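Periplasmic binding protein (Mycobacterium smegmatis, PDB 4MDY) probably captures an iron-bearing solute, perhaps a siderophore, outside the membrane and hands it to an ABC transporter for import. Local coordinates at residues 224-234 / 252-263. Residues are numbered along the deposited sequence; the frame is centred on the assembly and turned at random. Where two conformers were deposited one is given.
Sequences LDGADVLIWTT and LAATRRDRNIFT
Strands 229-233 and 260-262, joined by a mostly helical beta-alpha-beta crossover, pair in parallel, their axes 4.8 Å apart at closest approach, through four backbone hydrogen bonds from Leu230 N to Arg259 O as far as Thr263 N to Trp232 O. On one face Trp232 NE1 donates to Asn260 OD1 at 2.9 Å. The acceptor lies nearly in the indole plane, but the N-H arrives 61° out of the amide's carbonyl plane. Asn260 CG lies anti to its carbonyl carbon (chi1 -69°), setting the amide beside the indole N-H; ND2 donates to Thr255 OG1, which fixes the amide's rotation and ties strand to helix 253-256. Phe262 runs alongside the indole, tilted 25° with slight overlap; CE1 sits over Trp232 CD1 at 3.6 Å. Leu230 CD1 rests on Ala254 CB. On the reverse face Val229 CG2 meets Ile261 CD1, with helix 279-294 packed against both residues. At the C-terminal end of the pairing, Thr263 OG1 donates to Thr234 O and Thr234 OG1 to Thr263 O, carrying the pairing onward beside 260-262, outermost of four parallel strands. Asp225 OD1 accepts from Ala253 N (2.9 Å) and from a water that Ala254 N also binds; its charge probably interacts favourably with the N-terminal end of helix 253-256.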
loop_
_atom_site.group_PDB
_atom_site.type_symbol
_atom_site.label_atom_id
_atom_site.label_comp_id
_atom_site.label_asym_id
_atom_site.label_seq_id
_atom_site.Cartn_x
_atom_site.Cartn_y
_atom_site.Cartn_z
ATOM N N LEU A 224 -13.634 -5.577 -19.365
ATOM C CA LEU A 224 -14.346 -4.859 -18.304
ATOM C C LEU A 224 -15.829 -5.218 -18.219
ATOM O O LEU A 224 -16.408 -5.182 -17.136
ATOM C CB LEU A 224 -14.168 -3.333 -18.426
ATOM C CG LEU A 224 -12.918 -2.748 -17.759
ATOM C CD1 LEU A 224 -11.651 -3.384 -18.285
ATOM C CD2 LEU A 224 -12.855 -1.232 -17.917
ATOM N N ASP A 225 -16.445 -5.581 -19.342
ATOM C CA ASP A 225 -17.857 -5.972 -19.304
ATOM C C ASP A 225 -18.047 -7.343 -18.651
ATOM O O ASP A 225 -19.176 -7.767 -18.437
ATOM C CB ASP A 225 -18.497 -5.917 -20.697
ATOM C CG ASP A 225 -18.735 -4.485 -21.185
ATOM O OD1 ASP A 225 -18.859 -3.563 -20.346
ATOM O OD2 ASP A 225 -18.813 -4.288 -22.417
ATOM N N GLY A 226 -16.947 -8.023 -18.327
ATOM C CA GLY A 226 -17.006 -9.271 -17.558
ATOM C C GLY A 226 -17.186 -9.097 -16.053
ATOM O O GLY A 226 -17.387 -10.083 -15.340
ATOM N N ALA A 227 -17.115 -7.855 -15.566
ATOM C CA ALA A 227 -17.168 -7.569 -14.127
ATOM C C ALA A 227 -18.520 -7.011 -13.697
ATOM O O ALA A 227 -19.220 -6.359 -14.483
ATOM C CB ALA A 227 -16.058 -6.602 -13.738
ATOM N N ASP A 228 -18.876 -7.287 -12.444
ATOM C CA ASP A 228 -20.082 -6.753 -11.816
ATOM C C ASP A 228 -19.855 -5.364 -11.201
ATOM O O ASP A 228 -20.793 -4.585 -11.058
ATOM C CB ASP A 228 -20.569 -7.715 -10.737
ATOM C CG ASP A 228 -20.986 -9.054 -11.309
ATOM O OD1 ASP A 228 -21.782 -9.058 -12.277
ATOM O OD2 ASP A 228 -20.510 -10.099 -10.810
ATOM N N VAL A 229 -18.612 -5.074 -10.825
ATOM C CA VAL A 229 -18.245 -3.785 -10.261
ATOM C C VAL A 229 -16.812 -3.443 -10.672
ATOM O O VAL A 229 -15.934 -4.308 -10.661
ATOM C CB VAL A 229 -18.398 -3.770 -8.713
ATOM C CG1 VAL A 229 -17.556 -4.855 -8.052
ATOM C CG2 VAL A 229 -18.045 -2.407 -8.131
ATOM N N LEU A 230 -16.597 -2.190 -11.068
ATOM C CA LEU A 230 -15.262 -1.678 -11.371
ATOM C C LEU A 230 -14.904 -0.642 -10.326
ATOM O O LEU A 230 -15.671 0.287 -10.073
ATOM C CB LEU A 230 -15.206 -1.026 -12.758
ATOM C CG LEU A 230 -15.706 -1.848 -13.939
ATOM C CD1 LEU A 230 -15.562 -1.029 -15.212
ATOM C CD2 LEU A 230 -14.958 -3.165 -14.061
ATOM N N ILE A 231 -13.732 -0.807 -9.726
ATOM C CA ILE A 231 -13.229 0.112 -8.722
ATOM C C ILE A 231 -12.087 0.873 -9.363
ATOM O O ILE A 231 -11.017 0.326 -9.573
ATOM C CB ILE A 231 -12.753 -0.648 -7.462
ATOM C CG1 ILE A 231 -13.869 -1.561 -6.939
ATOM C CG2 ILE A 231 -12.306 0.326 -6.384
ATOM C CD1 ILE A 231 -13.405 -2.601 -5.944
ATOM N N TRP A 232 -12.339 2.128 -9.712
ATOM C CA TRP A 232 -11.314 2.973 -10.312
ATOM C C TRP A 232 -10.678 3.804 -9.206
ATOM O O TRP A 232 -11.377 4.525 -8.487
ATOM C CB TRP A 232 -11.924 3.911 -11.340
ATOM C CG TRP A 232 -12.713 3.256 -12.425
ATOM C CD1 TRP A 232 -14.017 2.836 -12.360
ATOM C CD2 TRP A 232 -12.267 2.973 -13.754
ATOM N NE1 TRP A 232 -14.404 2.307 -13.567
ATOM C CE2 TRP A 232 -13.349 2.374 -14.440
ATOM C CE3 TRP A 232 -11.055 3.159 -14.432
ATOM C CZ2 TRP A 232 -13.259 1.976 -15.773
ATOM C CZ3 TRP A 232 -10.968 2.770 -15.760
ATOM C CH2 TRP A 232 -12.068 2.183 -16.419
ATOM N N THR A 233 -9.357 3.728 -9.075
ATOM C CA THR A 233 -8.674 4.409 -7.981
ATOM C C THR A 233 -8.352 5.853 -8.369
ATOM O O THR A 233 -7.191 6.276 -8.408
ATOM C CB THR A 233 -7.426 3.640 -7.514
ATOM O OG1 THR A 233 -6.519 3.460 -8.609
ATOM C CG2 THR A 233 -7.848 2.272 -6.948
ATOM N N THR A 234 -9.414 6.594 -8.667
ATOM C CA THR A 234 -9.331 8.019 -8.945
ATOM C C THR A 234 -8.889 8.782 -7.701
ATOM O O THR A 234 -9.171 8.359 -6.579
ATOM C CB THR A 234 -10.694 8.573 -9.416
ATOM O OG1 THR A 234 -11.737 8.122 -8.540
ATOM C CG2 THR A 234 -10.997 8.118 -10.826
ATOM N N LEU A 252 -19.269 1.285 -21.499
ATOM C CA LEU A 252 -19.145 0.100 -20.669
ATOM C C LEU A 252 -20.483 -0.212 -20.010
ATOM O O LEU A 252 -21.226 0.693 -19.648
ATOM C CB LEU A 252 -18.079 0.308 -19.596
ATOM C CG LEU A 252 -16.637 0.362 -20.110
ATOM C CD1 LEU A 252 -15.701 0.766 -18.981
ATOM C CD2 LEU A 252 -16.223 -0.981 -20.702
ATOM N N ALA A 253 -20.783 -1.498 -19.859
ATOM C CA ALA A 253 -21.960 -1.926 -19.113
ATOM C C ALA A 253 -21.938 -1.332 -17.699
ATOM O O ALA A 253 -22.968 -0.910 -17.186
ATOM C CB ALA A 253 -22.027 -3.443 -19.055
ATOM N N ALA A 254 -20.756 -1.274 -17.086
ATOM C CA ALA A 254 -20.607 -0.686 -15.762
ATOM C C ALA A 254 -21.024 0.782 -15.735
ATOM O O ALA A 254 -21.618 1.237 -14.756
ATOM C CB ALA A 254 -19.176 -0.825 -15.275
ATOM N N THR A 255 -20.713 1.523 -16.796
ATOM C CA THR A 255 -21.099 2.935 -16.860
ATOM C C THR A 255 -22.611 3.054 -17.050
ATOM O O THR A 255 -23.252 3.849 -16.383
ATOM C CB THR A 255 -20.322 3.691 -17.953
ATOM O OG1 THR A 255 -18.914 3.535 -17.723
ATOM C CG2 THR A 255 -20.662 5.184 -17.944
ATOM N N ARG A 256 -23.161 2.226 -17.937
ATOM C CA ARG A 256 -24.594 2.230 -18.227
ATOM C C ARG A 256 -25.415 1.863 -17.000
ATOM O O ARG A 256 -26.463 2.460 -16.749
ATOM C CB ARG A 256 -24.917 1.242 -19.351
ATOM C CG ARG A 256 -24.472 1.680 -20.735
ATOM C CD ARG A 256 -25.158 0.842 -21.805
ATOM N NE ARG A 256 -26.607 0.787 -21.608
ATOM C CZ ARG A 256 -27.495 1.418 -22.369
ATOM N NH1 ARG A 256 -28.788 1.309 -22.106
ATOM N NH2 ARG A 256 -27.095 2.152 -23.395
ATOM N N ARG A 257 -24.934 0.882 -16.239
ATOM C CA ARG A 257 -25.679 0.357 -15.097
ATOM C C ARG A 257 -25.218 0.964 -13.771
ATOM O O ARG A 257 -25.620 0.498 -12.708
ATOM C CB ARG A 257 -25.546 -1.170 -15.006
ATOM C CG ARG A 257 -25.341 -1.901 -16.322
ATOM C CD ARG A 257 -26.614 -2.418 -16.956
ATOM N NE ARG A 257 -27.019 -1.556 -18.063
ATOM C CZ ARG A 257 -27.617 -1.982 -19.171
ATOM N NH1 ARG A 257 -27.932 -1.117 -20.117
ATOM N NH2 ARG A 257 -27.877 -3.269 -19.340
ATOM N N ASP A 258 -24.373 1.991 -13.831
ATOM C CA ASP A 258 -23.915 2.685 -12.620
ATOM C C ASP A 258 -23.218 1.730 -11.642
ATOM O O ASP A 258 -23.521 1.726 -10.449
ATOM C CB ASP A 258 -25.101 3.368 -11.930
ATOM C CG ASP A 258 -24.675 4.381 -10.875
ATOM O OD1 ASP A 258 -23.704 5.134 -11.100
ATOM O OD2 ASP A 258 -25.337 4.439 -9.818
ATOM N N ARG A 259 -22.284 0.935 -12.161
ATOM C CA ARG A 259 -21.512 -0.036 -11.362
ATOM C C ARG A 259 -20.026 0.340 -11.281
ATOM O O ARG A 259 -19.183 -0.495 -10.928
ATOM C CB ARG A 259 -21.671 -1.457 -11.915
ATOM C CG ARG A 259 -23.114 -1.893 -12.144
ATOM C CD ARG A 259 -23.931 -2.006 -10.859
ATOM N NE ARG A 259 -25.264 -1.403 -11.007
ATOM C CZ ARG A 259 -26.428 -2.054 -11.103
ATOM N NH1 ARG A 259 -27.548 -1.352 -11.248
ATOM N NH2 ARG A 259 -26.496 -3.384 -11.055
ATOM N N ASN A 260 -19.720 1.596 -11.608
ATOM C CA ASN A 260 -18.403 2.162 -11.374
ATOM C C ASN A 260 -18.328 2.729 -9.972
ATOM O O ASN A 260 -19.254 3.410 -9.523
ATOM C CB ASN A 260 -18.098 3.297 -12.347
ATOM C CG ASN A 260 -17.900 2.819 -13.774
ATOM O OD1 ASN A 260 -17.224 1.823 -14.032
ATOM N ND2 ASN A 260 -18.462 3.559 -14.712
ATOM N N ILE A 261 -17.230 2.436 -9.287
ATOM C CA ILE A 261 -16.853 3.137 -8.084
ATOM C C ILE A 261 -15.639 4.004 -8.413
ATOM O O ILE A 261 -14.601 3.497 -8.839
ATOM C CB ILE A 261 -16.511 2.165 -6.940
ATOM C CG1 ILE A 261 -17.748 1.341 -6.563
ATOM C CG2 ILE A 261 -16.009 2.933 -5.728
ATOM C CD1 ILE A 261 -17.477 0.167 -5.654
ATOM N N PHE A 262 -15.782 5.310 -8.223
ATOM C CA PHE A 262 -14.670 6.232 -8.370
ATOM C C PHE A 262 -14.267 6.659 -6.962
ATOM O O PHE A 262 -14.998 7.381 -6.283
ATOM C CB PHE A 262 -15.049 7.435 -9.243
ATOM C CG PHE A 262 -15.506 7.056 -10.632
ATOM C CD1 PHE A 262 -14.593 6.625 -11.588
ATOM C CD2 PHE A 262 -16.850 7.116 -10.979
ATOM C CE1 PHE A 262 -15.007 6.275 -12.867
ATOM C CE2 PHE A 262 -17.266 6.763 -12.250
ATOM C CZ PHE A 262 -16.346 6.347 -13.197
ATOM N N THR A 263 -13.107 6.181 -6.518
ATOM C CA THR A 263 -12.666 6.405 -5.154
ATOM C C THR A 263 -12.392 7.880 -4.903
ATOM O O THR A 263 -12.045 8.634 -5.818
ATOM C CB THR A 263 -11.380 5.625 -4.830
ATOM O OG1 THR A 263 -10.327 6.054 -5.706
ATOM C CG2 THR A 263 -11.608 4.118 -4.971
HETATM O O HOH W 1 -18.471 -2.983 -17.749
#